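Local atomic coordinates of putative tetR family transcriptional regulator (Streptomyces coelicolor A3, PDB entry 2Q24), a protein that probably binds DNA at regulatory sites and controls transcription, and forms a dimer unusual for the TetR family. Residues Y66-V77 against W93-K104; A23-E31 against A103-L111. All coordinates share one frame; numbering follows the deposited sequence.

Interaction 1 (Y66-V77 against W93-K104); sequences YRNEVARLCDSV and WTRRFIDYATAK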
loop_
_atom_site.group_PDB
_atom_site.type_symbol
_atom_site.label_atom_id
_atom_site.label_comp_id
_atom_site.label_asym_id
_atom_site.label_seq_id
_atom_site.Cartn_x
_atom_site.Cartn_y
_atom_site.Cartn_z
ATOM N N TYR B 66 0.288 -9.356 7.443
ATOM C CA TYR B 66 -0.509 -9.210 6.221
ATOM C C TYR B 66 -0.149 -7.903 5.475
ATOM O O TYR B 66 0.060 -7.930 4.257
ATOM C CB TYR B 66 -2.030 -9.295 6.512
ATOM C CG TYR B 66 -2.861 -9.141 5.237
ATOM C CD1 TYR B 66 -3.038 -10.225 4.328
ATOM C CD2 TYR B 66 -3.467 -7.922 4.935
ATOM C CE1 TYR B 66 -3.798 -10.051 3.170
ATOM C CE2 TYR B 66 -4.225 -7.762 3.798
ATOM C CZ TYR B 66 -4.364 -8.816 2.922
ATOM O OH TYR B 66 -5.103 -8.614 1.781
ATOM N N ARG B 67 -0.094 -6.779 6.185
ATOM C CA ARG B 67 0.180 -5.498 5.545
ATOM C C ARG B 67 1.555 -5.468 4.936
ATOM O O ARG B 67 1.776 -4.870 3.871
ATOM C CB ARG B 67 0.057 -4.378 6.583
ATOM C CG ARG B 67 -1.384 -4.127 6.977
ATOM C CD ARG B 67 -1.519 -3.067 8.089
ATOM N NE ARG B 67 -1.050 -1.747 7.663
ATOM C CZ ARG B 67 -1.171 -0.643 8.375
ATOM N NH1 ARG B 67 -1.733 -0.706 9.588
ATOM N NH2 ARG B 67 -0.715 0.513 7.894
ATOM N N ASN B 68 2.521 -6.095 5.626
ATOM C CA ASN B 68 3.861 -6.189 5.084
ATOM C C ASN B 68 3.901 -7.016 3.804
ATOM O O ASN B 68 4.611 -6.659 2.861
ATOM C CB ASN B 68 4.799 -6.819 6.145
ATOM C CG ASN B 68 6.227 -6.927 5.646
ATOM O OD1 ASN B 68 6.687 -8.015 5.356
ATOM N ND2 ASN B 68 6.930 -5.790 5.564
ATOM N N GLU B 69 3.132 -8.115 3.757
ATOM C CA GLU B 69 3.081 -8.987 2.583
ATOM C C GLU B 69 2.529 -8.210 1.352
ATOM O O GLU B 69 3.073 -8.284 0.239
ATOM C CB GLU B 69 2.205 -10.236 2.884
ATOM C CG GLU B 69 1.954 -11.181 1.693
ATOM C CD GLU B 69 3.094 -12.116 1.377
ATOM O OE1 GLU B 69 4.161 -12.065 2.048
ATOM O OE2 GLU B 69 2.923 -12.932 0.438
ATOM N N VAL B 70 1.459 -7.471 1.584
ATOM C CA VAL B 70 0.864 -6.594 0.544
ATOM C C VAL B 70 1.890 -5.568 0.074
ATOM O O VAL B 70 2.079 -5.377 -1.123
ATOM C CB VAL B 70 -0.391 -5.884 1.113
ATOM C CG1 VAL B 70 -0.920 -4.768 0.135
ATOM C CG2 VAL B 70 -1.508 -6.960 1.370
ATOM N N ALA B 71 2.549 -4.879 1.002
ATOM C CA ALA B 71 3.468 -3.824 0.600
ATOM C C ALA B 71 4.660 -4.402 -0.165
ATOM O O ALA B 71 5.084 -3.840 -1.189
ATOM C CB ALA B 71 3.928 -3.032 1.800
ATOM N N ARG B 72 5.193 -5.536 0.271
ATOM C CA ARG B 72 6.299 -6.142 -0.502
ATOM C C ARG B 72 5.887 -6.492 -1.950
ATOM O O ARG B 72 6.656 -6.254 -2.874
ATOM C CB ARG B 72 6.892 -7.349 0.214
ATOM C CG ARG B 72 7.736 -6.851 1.407
ATOM C CD ARG B 72 8.474 -8.020 2.095
ATOM N NE ARG B 72 7.565 -8.744 2.978
ATOM N N LEU B 73 4.671 -7.002 -2.113
ATOM C CA LEU B 73 4.127 -7.341 -3.419
ATOM C C LEU B 73 4.029 -6.079 -4.299
ATOM O O LEU B 73 4.480 -6.075 -5.440
ATOM C CB LEU B 73 2.759 -8.004 -3.254
ATOM C CG LEU B 73 2.035 -8.275 -4.571
ATOM C CD1 LEU B 73 2.831 -9.289 -5.407
ATOM C CD2 LEU B 73 0.612 -8.786 -4.282
ATOM N N CYS B 74 3.450 -5.003 -3.755
ATOM C CA CYS B 74 3.291 -3.777 -4.501
ATOM C C CYS B 74 4.609 -3.095 -4.857
ATOM O O CYS B 74 4.796 -2.600 -5.968
ATOM C CB CYS B 74 2.355 -2.802 -3.746
ATOM S SG CYS B 74 0.669 -3.441 -3.611
ATOM N N ASP B 75 5.541 -3.164 -3.929
ATOM C CA ASP B 75 6.748 -2.369 -4.011
ATOM C C ASP B 75 7.796 -3.085 -4.889
ATOM O O ASP B 75 8.849 -2.534 -5.112
ATOM C CB ASP B 75 7.277 -2.169 -2.589
ATOM C CG ASP B 75 6.420 -1.164 -1.756
ATOM O OD1 ASP B 75 5.567 -0.496 -2.305
ATOM O OD2 ASP B 75 6.617 -1.115 -0.535
ATOM N N SER B 76 7.512 -4.321 -5.299
ATOM C CA SER B 76 8.394 -5.029 -6.208
ATOM C C SER B 76 8.273 -4.472 -7.641
ATOM O O SER B 76 9.158 -4.740 -8.469
ATOM C CB SER B 76 8.067 -6.567 -6.226
ATOM O OG SER B 76 6.782 -6.807 -6.769
ATOM N N VAL B 77 7.220 -3.687 -7.936
ATOM C CA VAL B 77 6.947 -3.316 -9.341
ATOM C C VAL B 77 8.038 -2.465 -10.011
ATOM O O VAL B 77 8.483 -2.809 -11.114
ATOM C CB VAL B 77 5.565 -2.669 -9.530
ATOM C CG1 VAL B 77 5.445 -2.060 -10.940
ATOM C CG2 VAL B 77 4.447 -3.753 -9.255
ATOM N N TRP B 93 5.615 -10.852 -11.683
ATOM C CA TRP B 93 4.787 -10.324 -10.598
ATOM C C TRP B 93 3.506 -11.126 -10.362
ATOM O O TRP B 93 3.071 -11.303 -9.236
ATOM C CB TRP B 93 4.448 -8.852 -10.898
ATOM C CG TRP B 93 3.718 -8.149 -9.747
ATOM C CD1 TRP B 93 4.284 -7.434 -8.707
ATOM C CD2 TRP B 93 2.313 -8.111 -9.559
ATOM N NE1 TRP B 93 3.280 -6.944 -7.876
ATOM C CE2 TRP B 93 2.060 -7.356 -8.370
ATOM C CE3 TRP B 93 1.225 -8.661 -10.270
ATOM C CZ2 TRP B 93 0.764 -7.093 -7.919
ATOM C CZ3 TRP B 93 -0.099 -8.401 -9.804
ATOM C CH2 TRP B 93 -0.304 -7.649 -8.623
ATOM N N THR B 94 2.869 -11.607 -11.405
ATOM C CA THR B 94 1.688 -12.414 -11.228
ATOM C C THR B 94 1.954 -13.691 -10.406
ATOM O O THR B 94 1.124 -14.123 -9.694
ATOM C CB THR B 94 0.984 -12.760 -12.559
ATOM O OG1 THR B 94 1.780 -13.619 -13.338
ATOM C CG2 THR B 94 0.587 -11.539 -13.301
ATOM N N ARG B 95 3.134 -14.273 -10.539
ATOM C CA ARG B 95 3.519 -15.387 -9.657
ATOM C C ARG B 95 3.592 -14.914 -8.194
ATOM O O ARG B 95 3.126 -15.610 -7.283
ATOM C CB ARG B 95 4.830 -16.065 -10.140
ATOM C CG ARG B 95 4.683 -16.838 -11.428
ATOM C CD ARG B 95 5.944 -17.722 -11.837
ATOM N NE ARG B 95 6.447 -18.441 -10.683
ATOM C CZ ARG B 95 6.112 -19.690 -10.344
ATOM N NH1 ARG B 95 5.288 -20.409 -11.106
ATOM N NH2 ARG B 95 6.634 -20.220 -9.238
ATOM N N ARG B 96 4.142 -13.721 -7.970
ATOM C CA ARG B 96 4.196 -13.148 -6.605
ATOM C C ARG B 96 2.794 -12.860 -6.090
ATOM O O ARG B 96 2.507 -13.039 -4.901
ATOM C CB ARG B 96 5.065 -11.860 -6.556
ATOM C CG ARG B 96 6.554 -12.105 -6.930
ATOM C CD ARG B 96 7.181 -13.178 -6.044
ATOM N NE ARG B 96 7.453 -12.667 -4.727
ATOM C CZ ARG B 96 7.314 -13.344 -3.582
ATOM N NH1 ARG B 96 6.853 -14.600 -3.540
ATOM N NH2 ARG B 96 7.646 -12.728 -2.454
ATOM N N PHE B 97 1.917 -12.416 -6.976
ATOM C CA PHE B 97 0.515 -12.248 -6.585
ATOM C C PHE B 97 -0.064 -13.589 -6.121
ATOM O O PHE B 97 -0.741 -13.638 -5.070
ATOM C CB PHE B 97 -0.348 -11.718 -7.741
ATOM C CG PHE B 97 -1.808 -11.579 -7.352
ATOM C CD1 PHE B 97 -2.276 -10.395 -6.808
ATOM C CD2 PHE B 97 -2.673 -12.660 -7.471
ATOM C CE1 PHE B 97 -3.625 -10.291 -6.431
ATOM C CE2 PHE B 97 -3.992 -12.571 -7.062
ATOM C CZ PHE B 97 -4.471 -11.403 -6.570
ATOM N N ILE B 98 0.139 -14.669 -6.906
ATOM C CA ILE B 98 -0.419 -15.969 -6.485
ATOM C C ILE B 98 0.182 -16.395 -5.157
ATOM O O ILE B 98 -0.531 -16.930 -4.308
ATOM C CB ILE B 98 -0.267 -17.079 -7.574
ATOM C CG1 ILE B 98 -1.127 -16.687 -8.751
ATOM C CG2 ILE B 98 -0.725 -18.494 -7.052
ATOM C CD1 ILE B 98 -2.634 -16.797 -8.497
ATOM N N ASP B 99 1.479 -16.124 -4.954
ATOM C CA ASP B 99 2.158 -16.415 -3.646
ATOM C C ASP B 99 1.438 -15.687 -2.480
ATOM O O ASP B 99 1.162 -16.283 -1.427
ATOM C CB ASP B 99 3.603 -15.941 -3.666
ATOM C CG ASP B 99 4.520 -16.773 -4.593
ATOM O OD1 ASP B 99 4.214 -17.946 -4.911
ATOM O OD2 ASP B 99 5.597 -16.220 -4.941
ATOM N N TYR B 100 1.139 -14.409 -2.691
ATOM C CA TYR B 100 0.382 -13.562 -1.752
ATOM C C TYR B 100 -1.039 -14.097 -1.512
ATOM O O TYR B 100 -1.492 -14.220 -0.373
ATOM C CB TYR B 100 0.323 -12.135 -2.310
ATOM C CG TYR B 100 -0.911 -11.392 -1.874
ATOM C CD1 TYR B 100 -1.050 -10.930 -0.572
ATOM C CD2 TYR B 100 -1.987 -11.208 -2.772
ATOM C CE1 TYR B 100 -2.223 -10.278 -0.164
ATOM C CE2 TYR B 100 -3.151 -10.533 -2.367
ATOM C CZ TYR B 100 -3.264 -10.102 -1.060
ATOM O OH TYR B 100 -4.412 -9.434 -0.658
ATOM N N ALA B 101 -1.748 -14.410 -2.597
ATOM C CA ALA B 101 -3.153 -14.857 -2.476
ATOM C C ALA B 101 -3.291 -16.240 -1.804
ATOM O O ALA B 101 -4.263 -16.517 -1.073
ATOM C CB ALA B 101 -3.799 -14.833 -3.885
ATOM N N THR B 102 -2.313 -17.092 -2.048
ATOM C CA THR B 102 -2.195 -18.400 -1.389
ATOM C C THR B 102 -2.010 -18.221 0.115
ATOM O O THR B 102 -2.701 -18.899 0.930
ATOM C CB THR B 102 -1.033 -19.227 -2.017
ATOM O OG1 THR B 102 -1.442 -19.603 -3.347
ATOM C CG2 THR B 102 -0.732 -20.512 -1.196
ATOM N N ALA B 103 -1.080 -17.336 0.493
ATOM C CA ALA B 103 -0.865 -16.958 1.902
ATOM C C ALA B 103 -2.123 -16.364 2.552
ATOM O O ALA B 103 -2.528 -16.786 3.673
ATOM C CB ALA B 103 0.331 -16.031 2.032
ATOM N N LYS B 104 -2.783 -15.453 1.834
ATOM C CA LYS B 104 -4.051 -14.852 2.277
ATOM C C LYS B 104 -5.063 -15.950 2.596
ATOM O O LYS B 104 -5.704 -15.950 3.668
ATOM C CB LYS B 104 -4.607 -13.945 1.177
ATOM C CG LYS B 104 -5.803 -13.107 1.619
ATOM C CD LYS B 104 -6.288 -12.252 0.485
ATOM C CE LYS B 104 -7.398 -11.332 0.927
ATOM N NZ LYS B 104 -8.630 -12.090 1.190
#
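Tyr66 and Tyr100 meet through their hydroxyls, OH to OH 2.7 Å, in a hydrogen bond that either could donate. Tyr66 OH arrives in the plane of the Tyr100 ring, and the bond pairs two hydroxyls that would otherwise lie against carbon, such as the methylene CE of Lys104 beside Tyr66 OH. Segments 66-75 and 93-104 run antiparallel (174°), their axes 10.2 Å apart at closest approach, and pack knobs-into-holes. Tyr100 is one knob, set among Tyr66, Glu69, Val70 and Leu73. Glu69 bends at its second torsion and lays its carboxylate nearly coplanar with the Tyr100 ring; CG meets the ring edge, and OE2 comes to 3.4 Å from Tyr100 CA. Leu73 is the opposing knob, among Trp93, Arg96, Phe97 and Tyr100, and its forked end suits a hole with two sides. CD2 rests 3.9 Å from Tyr100 CD2, whereas CD1 covers one face of the Trp93 indole, 3.3 Å above the ring plane and toward its rim. With CG anti to the backbone N (chi1 -173°), Trp93 reaches across to the other helix, and its NE1 donates to Leu73 O at 2.9 Å (147° at the hydrogen). It comes from above the carbonyl plane; Ser76 OG, 2.8 Å away, bonds to Leu73 O from the opposite face, so two donors grip this oxygen. A phenylalanine in place of Trp93 would probably cost Leu73 O its bond from the indole and open a gap beneath Leu73 CD1. Outside the pair, Trp93 also packs on Leu136 of helix 125-142, and Tyr66 meets Tyr122 edge-to-face. Helices 152-165 and 172-185 cover another side of helix 86-106, helix 17-31 touches Glu69 through Val25, and Arg67 bonds to Pro121 O of the second subunit.

Interaction 2 (A23-E31 against A103-L111); sequences AAVRVFSEE and AKLGMADAL
Ala103 O accepts a hydrogen bond from Met107 N (2.8 Å) and is covered from across the contact by Ser29 CB at 3.5 Å. Ser29 keeps OG between its backbone N and carbonyl carbon (chi1 64°), which turns the hydroxyl back toward Val25 O and Arg26 O of its own helix and leaves the methylene to face Ala103. Close approach is possible because residues here are small: Gly106 CA makes a CA-H...O contact with Ser29 O at 3.4 Å, where any CB would collide with that oxygen. The contact joins helix 17-31, part of the probable DNA-binding region of a TetR-type fold, which includes the predicted helix-turn-helix, to the C-terminal helical body. Helix 86-106 ends here, and Met107, the N-cap of the next helix, marks the turn. Present as selenomethionine, Met107 suits the turn because its long unbranched chain can lie along Ser29 and Phe28: CG sits 3.6 Å from Ser29 N, and the bent end carries CE beside Phe28 CB. Farther along, Phe28 CD1 meets Ala110 CB at 4.0 Å, while its side chain also packs on Ile40 and Ile62. On the other flank, Val25 CG1 touches Ala103 CB at 3.9 Å.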
loop_
_atom_site.group_PDB
_atom_site.type_symbol
_atom_site.label_atom_id
_atom_site.label_comp_id
_atom_site.label_asym_id
_atom_site.label_seq_id
_atom_site.Cartn_x
_atom_site.Cartn_y
_atom_site.Cartn_z
ATOM N N ALA B 23 8.326 -14.451 8.556
ATOM C CA ALA B 23 8.103 -15.668 9.350
ATOM C C ALA B 23 6.648 -15.798 9.830
ATOM O O ALA B 23 6.069 -16.898 9.764
ATOM C CB ALA B 23 9.090 -15.734 10.551
ATOM N N ALA B 24 6.047 -14.692 10.296
ATOM C CA ALA B 24 4.641 -14.689 10.668
ATOM C C ALA B 24 3.718 -15.116 9.529
ATOM O O ALA B 24 2.803 -15.902 9.725
ATOM C CB ALA B 24 4.232 -13.295 11.195
ATOM N N VAL B 25 3.913 -14.546 8.339
ATOM C CA VAL B 25 3.088 -14.927 7.221
ATOM C C VAL B 25 3.209 -16.430 6.954
ATOM O O VAL B 25 2.204 -17.092 6.736
ATOM C CB VAL B 25 3.477 -14.141 5.952
ATOM C CG1 VAL B 25 2.843 -14.762 4.684
ATOM C CG2 VAL B 25 3.102 -12.649 6.109
ATOM N N ARG B 26 4.440 -16.947 6.960
ATOM C CA ARG B 26 4.715 -18.353 6.672
ATOM C C ARG B 26 3.968 -19.228 7.693
ATOM O O ARG B 26 3.215 -20.139 7.333
ATOM C CB ARG B 26 6.240 -18.557 6.737
ATOM C CG ARG B 26 6.834 -19.886 6.257
ATOM C CD ARG B 26 8.375 -19.879 6.507
ATOM N NE ARG B 26 8.929 -18.507 6.409
ATOM C CZ ARG B 26 10.039 -18.062 7.013
ATOM N NH1 ARG B 26 10.782 -18.863 7.778
ATOM N NH2 ARG B 26 10.419 -16.796 6.841
ATOM N N VAL B 27 4.147 -18.918 8.968
ATOM C CA VAL B 27 3.592 -19.753 10.038
ATOM C C VAL B 27 2.059 -19.614 10.149
ATOM O O VAL B 27 1.350 -20.601 10.339
ATOM C CB VAL B 27 4.293 -19.483 11.410
ATOM C CG1 VAL B 27 3.689 -20.361 12.523
ATOM C CG2 VAL B 27 5.800 -19.761 11.326
ATOM N N PHE B 28 1.539 -18.394 10.053
ATOM C CA PHE B 28 0.087 -18.224 10.098
ATOM C C PHE B 28 -0.579 -18.835 8.867
ATOM O O PHE B 28 -1.667 -19.396 8.980
ATOM C CB PHE B 28 -0.319 -16.756 10.256
ATOM C CG PHE B 28 -0.175 -16.236 11.663
ATOM C CD1 PHE B 28 -0.854 -16.840 12.728
ATOM C CD2 PHE B 28 0.647 -15.148 11.925
ATOM C CE1 PHE B 28 -0.704 -16.367 14.026
ATOM C CE2 PHE B 28 0.792 -14.661 13.233
ATOM C CZ PHE B 28 0.116 -15.270 14.269
ATOM N N SER B 29 0.058 -18.752 7.693
ATOM C CA SER B 29 -0.578 -19.353 6.530
ATOM C C SER B 29 -0.601 -20.886 6.587
ATOM O O SER B 29 -1.511 -21.492 6.040
ATOM C CB SER B 29 -0.051 -18.818 5.197
ATOM O OG SER B 29 1.301 -19.146 5.026
ATOM N N GLU B 30 0.386 -21.479 7.253
ATOM C CA GLU B 30 0.452 -22.938 7.466
ATOM C C GLU B 30 -0.445 -23.444 8.589
ATOM O O GLU B 30 -1.083 -24.492 8.457
ATOM C CB GLU B 30 1.879 -23.353 7.812
ATOM C CG GLU B 30 2.847 -23.374 6.651
ATOM C CD GLU B 30 4.139 -24.081 7.003
ATOM O OE1 GLU B 30 4.090 -25.074 7.774
ATOM N N GLU B 31 -0.451 -22.732 9.717
ATOM C CA GLU B 31 -1.031 -23.270 10.950
ATOM C C GLU B 31 -2.251 -22.503 11.454
ATOM O O GLU B 31 -2.853 -22.897 12.466
ATOM C CB GLU B 31 0.032 -23.355 12.065
ATOM C CG GLU B 31 1.157 -24.348 11.804
ATOM N N ALA B 103 -1.080 -17.336 0.493
ATOM C CA ALA B 103 -0.865 -16.958 1.902
ATOM C C ALA B 103 -2.123 -16.364 2.552
ATOM O O ALA B 103 -2.528 -16.786 3.673
ATOM C CB ALA B 103 0.331 -16.031 2.032
ATOM N N LYS B 104 -2.783 -15.453 1.834
ATOM C CA LYS B 104 -4.051 -14.852 2.277
ATOM C C LYS B 104 -5.063 -15.950 2.596
ATOM O O LYS B 104 -5.704 -15.950 3.668
ATOM C CB LYS B 104 -4.607 -13.945 1.177
ATOM C CG LYS B 104 -5.803 -13.107 1.619
ATOM C CD LYS B 104 -6.288 -12.252 0.485
ATOM C CE LYS B 104 -7.398 -11.332 0.927
ATOM N NZ LYS B 104 -8.630 -12.090 1.190
ATOM N N LEU B 105 -5.196 -16.910 1.675
ATOM C CA LEU B 105 -6.179 -17.997 1.872
ATOM C C LEU B 105 -5.785 -18.835 3.064
ATOM O O LEU B 105 -6.638 -19.230 3.852
ATOM C CB LEU B 105 -6.297 -18.859 0.600
ATOM C CG LEU B 105 -7.365 -19.965 0.580
ATOM C CD1 LEU B 105 -8.724 -19.360 0.149
ATOM C CD2 LEU B 105 -6.893 -20.964 -0.436
ATOM N N GLY B 106 -4.491 -19.125 3.203
ATOM C CA GLY B 106 -3.993 -19.895 4.339
ATOM C C GLY B 106 -4.145 -19.200 5.684
ATOM O O GLY B 106 -4.338 -19.861 6.709
HETATM N N MSE B 107 -4.068 -17.870 5.683
HETATM C CA MSE B 107 -4.211 -17.056 6.899
HETATM C C MSE B 107 -5.660 -16.729 7.241
HETATM O O MSE B 107 -5.905 -15.871 8.073
HETATM C CB MSE B 107 -3.463 -15.735 6.730
HETATM C CG MSE B 107 -1.973 -15.863 6.793
HETATM SE SE MSE B 107 -1.166 -14.091 6.485
HETATM C CE MSE B 107 -1.512 -13.301 8.299
ATOM N N ALA B 108 -6.607 -17.389 6.577
ATOM C CA ALA B 108 -8.026 -17.024 6.658
ATOM C C ALA B 108 -8.522 -16.928 8.119
ATOM O O ALA B 108 -9.166 -15.943 8.507
ATOM C CB ALA B 108 -8.872 -18.043 5.877
ATOM N N ASP B 109 -8.210 -17.940 8.920
ATOM C CA ASP B 109 -8.653 -17.945 10.338
ATOM C C ASP B 109 -7.980 -16.820 11.144
ATOM O O ASP B 109 -8.616 -16.210 12.023
ATOM C CB ASP B 109 -8.349 -19.277 11.024
ATOM C CG ASP B 109 -9.236 -20.420 10.544
ATOM O OD1 ASP B 109 -10.217 -20.186 9.785
ATOM O OD2 ASP B 109 -8.941 -21.569 10.935
ATOM N N ALA B 110 -6.694 -16.584 10.879
ATOM C CA ALA B 110 -5.942 -15.566 11.610
ATOM C C ALA B 110 -6.480 -14.181 11.270
ATOM O O ALA B 110 -6.675 -13.353 12.165
ATOM C CB ALA B 110 -4.431 -15.669 11.316
ATOM N N LEU B 111 -6.728 -13.934 9.973
ATOM C CA LEU B 111 -7.295 -12.666 9.516
ATOM C C LEU B 111 -8.692 -12.427 10.106
ATOM O O LEU B 111 -9.015 -11.323 10.520
ATOM C CB LEU B 111 -7.306 -12.596 7.986
ATOM C CG LEU B 111 -5.902 -12.497 7.347
ATOM C CD1 LEU B 111 -5.945 -12.829 5.819
ATOM C CD2 LEU B 111 -5.198 -11.114 7.583
#

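Overall arrangement
The two contacts have centres 13 Å apart and share helix 86-106, with Ala103 and Lys104 common to both. Along the chain the order is 23-31, 66-77, 93-104 and 103-111, the last two overlapping, so interaction 1 falls within the span that interaction 2 closes. The centre of interaction 1 lies about 2 Å from the centre of the chain, where helices 58-75 and 86-106 pair, whereas interaction 2 sets helix 17-31 against the turn into helix 108-116. They touch directly: Tyr66 CB lies 3.8 Å from Leu111 CD2. Helix 86-106 is thus one continuous helix shared by both contacts, running from the body of the chain to the probable DNA-binding end.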